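Local coordinates for fanconi-associated nuclease 1 homolog (PDB 5Y7Q), which belongs to the FAN1 family of nucleases, a mostly helical protein with a VRR-NUC domain, captured here with bound nucleic acid, at residues G416-F424 with R474-F485; V280-E291 with L302-A311. All coordinates share one frame; numbering follows the deposited sequence.

Contact 1 (G416-F424 with R474-F485); sequences GLLCWEAIF and RYRDKFGLQSPF. With nucleotides of chain D.
Trp420 and Lys478 meet at the centre of this contact. Lys478 lays its methylenes over one face of the indole. CG stands 3.7 Å from the centroid of the five-membered ring, 22° off the normal, a CH-pi contact. A bend at chi2 (-43°) keeps the lysine chain along the ring. Phe424 CE2 covers the opposite face. CB of Leu481 meets the rim of the indole near its plane, 3.9 Å from Trp420 CH2.

Ile423 CD1 reaches the edge of the Phe485 ring, 3.7 Å from Phe485 CD1. Leu417 CD1 touches the edge of the Tyr475 ring. At the polar margin Trp420 NE1 is hydrogen-bonded to Glu222, and Lys478 NZ forms a salt bridge with Asp477. Glu421 OE1 lies over a face of the Arg474 guanidinium, 3.3 Å from Arg474 NE. This salt bridge rests on charge alone, since no N-H points at the oxygen. Gln482 points away from 416-424. Its NE2 comes close to O4 of DT12 of chain D, a weak and doubtful hydrogen bond.

The contact thus packs helices 409-418 and 420-423 on the end of helix 467-478 and its type II turn, Lys478 to Leu481; of the two segments, 474-485 alone belongs to the VRR-NUC domain.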
# COMPACT_ATOMS: atom_id res chain seq x y z
N GLY A 416 14.21 8.61 10.12
CA GLY A 416 13.31 7.87 10.96
C GLY A 416 13.93 7.50 12.29
O GLY A 416 13.23 7.39 13.30
N LEU A 417 15.25 7.31 12.30
CA LEU A 417 15.94 7.05 13.55
C LEU A 417 15.97 8.29 14.42
O LEU A 417 15.63 8.23 15.62
CB LEU A 417 17.35 6.55 13.26
CG LEU A 417 17.25 5.08 12.85
CD1 LEU A 417 18.57 4.61 12.24
CD2 LEU A 417 16.80 4.18 14.04
N LEU A 418 16.37 9.43 13.86
CA LEU A 418 16.44 10.62 14.71
C LEU A 418 15.06 10.98 15.24
O LEU A 418 14.88 11.19 16.44
CB LEU A 418 17.06 11.79 13.94
CG LEU A 418 17.32 13.08 14.71
CD1 LEU A 418 18.12 12.83 16.00
CD2 LEU A 418 18.05 14.05 13.78
N CYS A 419 14.08 10.96 14.35
CA CYS A 419 12.76 11.49 14.63
C CYS A 419 11.79 10.44 15.12
O CYS A 419 10.59 10.72 15.21
CB CYS A 419 12.23 12.20 13.40
SG CYS A 419 13.09 13.75 13.18
N TRP A 420 12.28 9.24 15.41
CA TRP A 420 11.46 8.13 15.89
C TRP A 420 10.48 8.54 16.99
O TRP A 420 9.30 8.18 16.95
CB TRP A 420 12.38 7.03 16.40
CG TRP A 420 11.69 5.80 16.72
CD1 TRP A 420 11.06 5.50 17.88
CD2 TRP A 420 11.57 4.66 15.87
NE1 TRP A 420 10.53 4.22 17.81
CE2 TRP A 420 10.84 3.69 16.59
CE3 TRP A 420 12.00 4.37 14.58
CZ2 TRP A 420 10.53 2.44 16.04
CZ3 TRP A 420 11.69 3.11 14.04
CH2 TRP A 420 10.97 2.17 14.77
N GLU A 421 10.96 9.27 18.00
CA GLU A 421 10.13 9.57 19.15
C GLU A 421 9.01 10.53 18.81
O GLU A 421 7.98 10.54 19.50
CB GLU A 421 10.98 10.12 20.30
CG GLU A 421 11.22 9.10 21.41
CD GLU A 421 12.63 8.53 21.43
OE1 GLU A 421 13.60 9.32 21.35
OE2 GLU A 421 12.76 7.29 21.52
N ALA A 422 9.17 11.34 17.76
CA ALA A 422 8.06 12.16 17.27
C ALA A 422 7.15 11.38 16.33
O ALA A 422 5.93 11.62 16.31
CB ALA A 422 8.59 13.39 16.56
N ILE A 423 7.72 10.50 15.50
CA ILE A 423 6.90 9.79 14.53
C ILE A 423 5.90 8.90 15.23
O ILE A 423 4.74 8.79 14.81
CB ILE A 423 7.83 9.03 13.57
CG1 ILE A 423 8.55 10.03 12.67
CG2 ILE A 423 7.08 8.02 12.72
CD1 ILE A 423 9.69 9.41 11.92
N PHE A 424 6.31 8.30 16.35
CA PHE A 424 5.50 7.40 17.17
C PHE A 424 4.83 8.08 18.37
O PHE A 424 4.45 7.40 19.32
CB PHE A 424 6.34 6.21 17.61
CG PHE A 424 6.62 5.27 16.48
CD1 PHE A 424 5.65 4.39 16.05
CD2 PHE A 424 7.83 5.30 15.81
CE1 PHE A 424 5.91 3.54 15.01
CE2 PHE A 424 8.07 4.46 14.74
CZ PHE A 424 7.12 3.59 14.35
N ARG A 474 18.87 4.83 19.24
CA ARG A 474 17.60 4.49 18.62
C ARG A 474 17.75 3.27 17.73
O ARG A 474 16.87 2.41 17.70
CB ARG A 474 17.05 5.69 17.84
CG ARG A 474 15.57 5.99 18.08
CD ARG A 474 15.24 6.44 19.50
NE ARG A 474 16.07 7.56 19.96
CZ ARG A 474 16.84 7.53 21.06
NH1 ARG A 474 16.86 6.44 21.82
NH2 ARG A 474 17.57 8.59 21.40
N TYR A 475 18.88 3.17 17.04
CA TYR A 475 19.16 2.02 16.19
C TYR A 475 19.23 0.73 16.99
O TYR A 475 18.71 -0.30 16.56
CB TYR A 475 20.47 2.25 15.44
CG TYR A 475 20.94 1.15 14.49
CD1 TYR A 475 21.75 0.09 14.94
CD2 TYR A 475 20.63 1.20 13.17
CE1 TYR A 475 22.20 -0.88 14.07
CE2 TYR A 475 21.06 0.24 12.29
CZ TYR A 475 21.85 -0.79 12.74
OH TYR A 475 22.27 -1.72 11.82
N ARG A 476 19.89 0.76 18.15
CA ARG A 476 19.99 -0.48 18.91
C ARG A 476 18.65 -0.83 19.57
O ARG A 476 18.25 -2.00 19.57
CB ARG A 476 21.09 -0.36 19.96
CG ARG A 476 22.51 -0.50 19.43
CD ARG A 476 23.45 0.22 20.38
NE ARG A 476 24.82 -0.28 20.36
CZ ARG A 476 25.62 -0.20 19.31
NH1 ARG A 476 25.18 0.32 18.16
NH2 ARG A 476 26.86 -0.67 19.40
N ASP A 477 17.97 0.16 20.15
CA ASP A 477 16.70 -0.05 20.83
C ASP A 477 15.64 -0.58 19.86
O ASP A 477 14.97 -1.58 20.12
CB ASP A 477 16.25 1.28 21.46
CG ASP A 477 15.38 1.11 22.71
OD1 ASP A 477 14.19 0.71 22.59
OD2 ASP A 477 15.88 1.41 23.82
N LYS A 478 15.47 0.09 18.72
CA LYS A 478 14.35 -0.12 17.83
C LYS A 478 14.62 -1.11 16.71
O LYS A 478 13.75 -1.27 15.85
CB LYS A 478 13.91 1.20 17.22
CG LYS A 478 13.56 2.23 18.25
CD LYS A 478 12.74 1.63 19.37
CE LYS A 478 12.18 2.74 20.26
NZ LYS A 478 11.70 2.23 21.58
N PHE A 479 15.78 -1.76 16.68
CA PHE A 479 16.10 -2.61 15.54
C PHE A 479 14.99 -3.61 15.24
O PHE A 479 14.51 -4.33 16.13
CB PHE A 479 17.41 -3.37 15.76
CG PHE A 479 18.05 -3.81 14.47
CD1 PHE A 479 19.01 -3.01 13.85
CD2 PHE A 479 17.64 -4.98 13.85
CE1 PHE A 479 19.58 -3.40 12.66
CE2 PHE A 479 18.19 -5.37 12.65
CZ PHE A 479 19.17 -4.58 12.05
N GLY A 480 14.57 -3.65 13.98
CA GLY A 480 13.62 -4.61 13.50
C GLY A 480 12.17 -4.18 13.58
O GLY A 480 11.31 -4.81 12.94
N LEU A 481 11.88 -3.14 14.36
CA LEU A 481 10.51 -2.66 14.51
C LEU A 481 10.01 -2.10 13.19
O LEU A 481 10.74 -1.41 12.49
CB LEU A 481 10.44 -1.59 15.61
CG LEU A 481 10.61 -2.06 17.06
CD1 LEU A 481 10.26 -0.93 17.99
CD2 LEU A 481 9.74 -3.24 17.36
N GLN A 482 8.78 -2.42 12.83
CA GLN A 482 8.22 -1.90 11.59
C GLN A 482 7.95 -0.41 11.70
O GLN A 482 7.38 0.05 12.70
CB GLN A 482 6.94 -2.64 11.24
CG GLN A 482 7.17 -4.11 11.17
CD GLN A 482 6.92 -4.64 9.81
OE1 GLN A 482 7.40 -4.10 8.81
NE2 GLN A 482 6.15 -5.73 9.74
N SER A 483 8.39 0.35 10.69
CA SER A 483 8.31 1.80 10.69
C SER A 483 8.14 2.28 9.26
O SER A 483 8.48 1.56 8.31
CB SER A 483 9.56 2.44 11.30
OG SER A 483 10.65 2.32 10.39
N PRO A 484 7.64 3.49 9.06
CA PRO A 484 7.58 4.00 7.68
C PRO A 484 8.94 4.27 7.04
O PRO A 484 9.10 4.02 5.84
CB PRO A 484 6.75 5.29 7.85
CG PRO A 484 6.97 5.71 9.30
CD PRO A 484 7.11 4.43 10.06
N PHE A 485 9.91 4.87 7.75
CA PHE A 485 11.12 5.37 7.10
C PHE A 485 12.40 4.56 7.30
O PHE A 485 13.42 4.92 6.70
CB PHE A 485 11.39 6.81 7.52
CG PHE A 485 10.23 7.71 7.33
CD1 PHE A 485 9.57 8.24 8.43
CD2 PHE A 485 9.79 8.02 6.06
CE1 PHE A 485 8.49 9.09 8.26
CE2 PHE A 485 8.71 8.87 5.88
CZ PHE A 485 8.06 9.40 6.99
P DT D 12 0.72 -8.94 1.92
OP1 DT D 12 0.05 -9.47 0.71
OP2 DT D 12 0.34 -9.46 3.25
O5' DT D 12 2.32 -9.11 1.75
C5' DT D 12 3.20 -9.02 2.90
C4' DT D 12 4.68 -8.91 2.48
O4' DT D 12 5.14 -7.53 2.63
C3' DT D 12 5.66 -9.75 3.29
O3' DT D 12 5.91 -10.98 2.64
C2' DT D 12 6.90 -8.87 3.31
C1' DT D 12 6.25 -7.51 3.51
N1 DT D 12 5.72 -7.30 4.89
C2 DT D 12 6.49 -7.61 6.00
O2 DT D 12 7.63 -8.05 5.94
N3 DT D 12 5.88 -7.38 7.20
C4 DT D 12 4.60 -6.88 7.40
O4 DT D 12 4.14 -6.71 8.52
C5 DT D 12 3.86 -6.60 6.21
C6 DT D 12 4.43 -6.80 5.03

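Contact 2 (V280-E291 with L302-A311)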
# COMPACT_ATOMS: atom_id res chain seq x y z
N VAL A 280 -11.28 10.24 -3.37
CA VAL A 280 -10.58 11.04 -4.36
C VAL A 280 -9.56 10.17 -5.12
O VAL A 280 -9.40 10.29 -6.34
CB VAL A 280 -9.95 12.25 -3.64
CG1 VAL A 280 -8.43 12.15 -3.53
CG2 VAL A 280 -10.47 13.57 -4.22
N LYS A 281 -8.92 9.23 -4.41
CA LYS A 281 -8.07 8.26 -5.08
C LYS A 281 -8.88 7.44 -6.07
O LYS A 281 -8.45 7.22 -7.22
CB LYS A 281 -7.40 7.35 -4.04
CG LYS A 281 -6.43 6.33 -4.64
CD LYS A 281 -5.77 5.44 -3.57
CE LYS A 281 -4.71 4.48 -4.17
NZ LYS A 281 -4.26 3.42 -3.21
N LEU A 282 -10.08 7.02 -5.67
CA LEU A 282 -10.88 6.16 -6.54
C LEU A 282 -11.26 6.89 -7.82
O LEU A 282 -11.08 6.36 -8.93
CB LEU A 282 -12.10 5.71 -5.76
CG LEU A 282 -13.01 4.64 -6.30
CD1 LEU A 282 -12.27 3.36 -6.31
CD2 LEU A 282 -14.17 4.59 -5.35
N LEU A 283 -11.78 8.11 -7.70
CA LEU A 283 -12.00 8.95 -8.88
C LEU A 283 -10.76 8.98 -9.76
O LEU A 283 -10.85 8.82 -10.99
CB LEU A 283 -12.37 10.37 -8.46
CG LEU A 283 -13.78 10.47 -7.94
CD1 LEU A 283 -14.04 11.91 -7.53
CD2 LEU A 283 -14.75 10.03 -9.01
N PHE A 284 -9.60 9.20 -9.15
CA PHE A 284 -8.35 9.24 -9.92
C PHE A 284 -8.21 8.01 -10.81
O PHE A 284 -8.08 8.11 -12.03
CB PHE A 284 -7.16 9.39 -8.95
CG PHE A 284 -5.86 9.78 -9.61
CD1 PHE A 284 -5.61 11.09 -9.95
CD2 PHE A 284 -4.87 8.83 -9.84
CE1 PHE A 284 -4.41 11.44 -10.54
CE2 PHE A 284 -3.68 9.17 -10.43
CZ PHE A 284 -3.45 10.47 -10.78
N GLN A 285 -8.29 6.81 -10.21
CA GLN A 285 -8.09 5.61 -11.02
C GLN A 285 -9.16 5.49 -12.10
O GLN A 285 -8.85 5.06 -13.23
CB GLN A 285 -8.09 4.38 -10.13
CG GLN A 285 -7.36 4.61 -8.83
CD GLN A 285 -6.46 3.46 -8.45
OE1 GLN A 285 -6.08 3.33 -7.29
NE2 GLN A 285 -6.10 2.63 -9.44
N PHE A 286 -10.41 5.87 -11.79
CA PHE A 286 -11.43 5.89 -12.83
C PHE A 286 -10.96 6.70 -14.02
O PHE A 286 -11.03 6.24 -15.18
CB PHE A 286 -12.74 6.49 -12.30
CG PHE A 286 -13.47 5.60 -11.35
CD1 PHE A 286 -13.00 4.34 -11.05
CD2 PHE A 286 -14.65 6.04 -10.76
CE1 PHE A 286 -13.69 3.53 -10.18
CE2 PHE A 286 -15.35 5.24 -9.89
CZ PHE A 286 -14.87 3.98 -9.59
N ALA A 287 -10.44 7.89 -13.75
CA ALA A 287 -9.93 8.76 -14.81
C ALA A 287 -8.80 8.09 -15.58
O ALA A 287 -8.78 8.14 -16.82
CB ALA A 287 -9.46 10.08 -14.21
N GLN A 288 -7.84 7.47 -14.88
CA GLN A 288 -6.76 6.79 -15.60
C GLN A 288 -7.33 5.77 -16.56
O GLN A 288 -6.95 5.73 -17.74
CB GLN A 288 -5.80 6.11 -14.62
CG GLN A 288 -4.83 7.06 -13.97
CD GLN A 288 -3.73 6.36 -13.20
OE1 GLN A 288 -3.93 5.27 -12.67
NE2 GLN A 288 -2.55 6.98 -13.14
N HIS A 289 -8.26 4.95 -16.08
CA HIS A 289 -8.91 3.98 -16.94
C HIS A 289 -9.51 4.67 -18.16
O HIS A 289 -9.36 4.20 -19.29
CB HIS A 289 -9.97 3.22 -16.14
CG HIS A 289 -10.78 2.27 -16.96
ND1 HIS A 289 -10.24 1.13 -17.53
CD2 HIS A 289 -12.09 2.28 -17.31
CE1 HIS A 289 -11.19 0.49 -18.19
NE2 HIS A 289 -12.32 1.16 -18.07
N CYS A 290 -10.17 5.82 -17.95
CA CYS A 290 -10.78 6.53 -19.07
C CYS A 290 -9.74 6.93 -20.10
O CYS A 290 -9.92 6.72 -21.31
CB CYS A 290 -11.51 7.77 -18.58
SG CYS A 290 -13.04 7.40 -17.80
N GLU A 291 -8.64 7.52 -19.63
CA GLU A 291 -7.57 7.94 -20.52
C GLU A 291 -7.05 6.76 -21.32
O GLU A 291 -6.73 6.90 -22.51
CB GLU A 291 -6.45 8.59 -19.69
CG GLU A 291 -5.83 9.85 -20.28
CD GLU A 291 -4.71 10.41 -19.41
OE1 GLU A 291 -4.79 10.31 -18.15
OE2 GLU A 291 -3.73 10.93 -19.98
N LEU A 302 -13.30 13.65 -14.55
CA LEU A 302 -13.06 12.91 -13.31
C LEU A 302 -11.80 13.39 -12.60
O LEU A 302 -11.80 13.57 -11.38
CB LEU A 302 -13.01 11.40 -13.58
CG LEU A 302 -14.23 10.72 -14.21
CD1 LEU A 302 -13.96 9.25 -14.54
CD2 LEU A 302 -15.45 10.80 -13.32
N TYR A 303 -10.70 13.60 -13.34
CA TYR A 303 -9.52 14.24 -12.74
C TYR A 303 -9.86 15.60 -12.12
O TYR A 303 -9.39 15.92 -11.02
CB TYR A 303 -8.42 14.42 -13.79
CG TYR A 303 -7.64 13.19 -14.19
CD1 TYR A 303 -7.11 12.31 -13.24
CD2 TYR A 303 -7.39 12.92 -15.54
CE1 TYR A 303 -6.37 11.19 -13.62
CE2 TYR A 303 -6.67 11.81 -15.93
CZ TYR A 303 -6.16 10.95 -14.97
OH TYR A 303 -5.43 9.86 -15.38
N ARG A 304 -10.65 16.42 -12.81
CA ARG A 304 -10.95 17.75 -12.32
C ARG A 304 -11.76 17.73 -11.03
O ARG A 304 -11.62 18.64 -10.21
CB ARG A 304 -11.65 18.58 -13.38
CG ARG A 304 -10.66 19.35 -14.24
CD ARG A 304 -11.02 20.79 -14.39
NE ARG A 304 -11.47 21.02 -15.75
CZ ARG A 304 -11.81 22.21 -16.22
NH1 ARG A 304 -11.74 23.27 -15.41
NH2 ARG A 304 -12.21 22.33 -17.49
N GLN A 305 -12.58 16.71 -10.81
CA GLN A 305 -13.31 16.69 -9.54
C GLN A 305 -12.56 15.95 -8.43
O GLN A 305 -13.13 15.69 -7.37
CB GLN A 305 -14.73 16.14 -9.72
CG GLN A 305 -14.86 14.67 -9.85
CD GLN A 305 -16.18 14.32 -10.50
OE1 GLN A 305 -16.97 13.54 -9.95
NE2 GLN A 305 -16.43 14.90 -11.68
N SER A 306 -11.29 15.60 -8.65
CA SER A 306 -10.47 14.96 -7.63
C SER A 306 -9.36 15.89 -7.14
O SER A 306 -8.69 16.57 -7.94
CB SER A 306 -9.85 13.68 -8.20
OG SER A 306 -8.85 13.19 -7.33
N SER A 307 -9.17 15.93 -5.82
CA SER A 307 -8.07 16.67 -5.19
C SER A 307 -6.85 15.80 -4.95
O SER A 307 -5.90 16.23 -4.28
CB SER A 307 -8.53 17.32 -3.87
OG SER A 307 -8.90 16.36 -2.90
N HIS A 308 -6.87 14.57 -5.46
CA HIS A 308 -5.73 13.66 -5.35
C HIS A 308 -4.46 14.34 -5.86
O HIS A 308 -4.50 15.09 -6.84
CB HIS A 308 -6.03 12.39 -6.15
CG HIS A 308 -5.04 11.29 -5.93
ND1 HIS A 308 -5.11 10.43 -4.86
CD2 HIS A 308 -3.97 10.90 -6.66
CE1 HIS A 308 -4.11 9.56 -4.93
NE2 HIS A 308 -3.40 9.83 -6.02
N PRO A 309 -3.31 14.09 -5.23
CA PRO A 309 -2.09 14.79 -5.66
C PRO A 309 -1.69 14.39 -7.08
O PRO A 309 -1.67 13.21 -7.43
CB PRO A 309 -1.05 14.34 -4.62
CG PRO A 309 -1.57 13.03 -4.14
CD PRO A 309 -3.06 13.16 -4.12
N GLY A 310 -1.39 15.39 -7.91
CA GLY A 310 -1.07 15.14 -9.30
C GLY A 310 -2.26 15.04 -10.25
O GLY A 310 -2.05 14.87 -11.45
N ALA A 311 -3.49 15.18 -9.74
CA ALA A 311 -4.68 15.06 -10.58
C ALA A 311 -4.90 16.27 -11.49
O ALA A 311 -5.26 16.11 -12.65
CB ALA A 311 -5.92 14.83 -9.71
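Tyr303 and Glu291 make one of two hydrogen bonds across this contact. Tyr303 OH donates to Glu291 OE1 at 2.9 Å, nearly along the C-O axis of the carboxylate. OE2 of the same glutamate forms a salt bridge with Arg314 of helix 311-321, so both oxygens are held. The second bond runs from Ser306 OG to Val280 O, 3.1 Å, with the donor above the carbonyl plane. Phe284 N reaches that oxygen from the opposite face. Ser306 OG also accepts from His308 N, which makes an ST turn.

Tyr303 sits as a knob among Phe284, Ala287, Gln288 and Glu291. Ala287 CB lies over the centre of its ring, 3.3 Å from the centroid, a CH-pi contact. The Tyr303 ring turns its edge to the face of Phe284 in an offset edge-to-face pair, with planes at 63° and centroids 5.3 Å apart. Over the other face of Phe284, His308 CD2 lies 3.7 Å from Phe284 CG; these two ring planes are 36° apart. Phe284 holds this place between them with CG anti to its backbone N (chi1 -166°).

Leu302 is a second knob, among Leu283, Phe286, Ala287 and Cys290. Its CD1 is 3.8 Å from Phe286 CB. At the far end Val280 CG1 meets the edge of the His308 ring.

This is knobs-into-holes packing of consecutive helices 273-292 and 296-304, a helical hairpin, extended by an aromatic cluster of Phe284, Tyr303 and His308, the last from the turn before helix 311-321.

How the contacts relate
Contact 1 and contact 2 are separate pieces of packing in one chain. Their centres are about 34 Å apart, and their nearest atoms about 15 Å. They lie on opposite sides of the chain's centre, and contact 2 closes in sequence before contact 1 opens. Contact 2 joins neighbouring helices across a 10-residue gap. Contact 1 brings together segments separated by 49 residues. Both lie near the nucleic acid. Gln482 of contact 1 comes close to DT12 of chain D, while the nearest atom of contact 2 stays about 5 Å from the nucleic acid. They belong to different parts of the chain, and each comes near the bound nucleic acid.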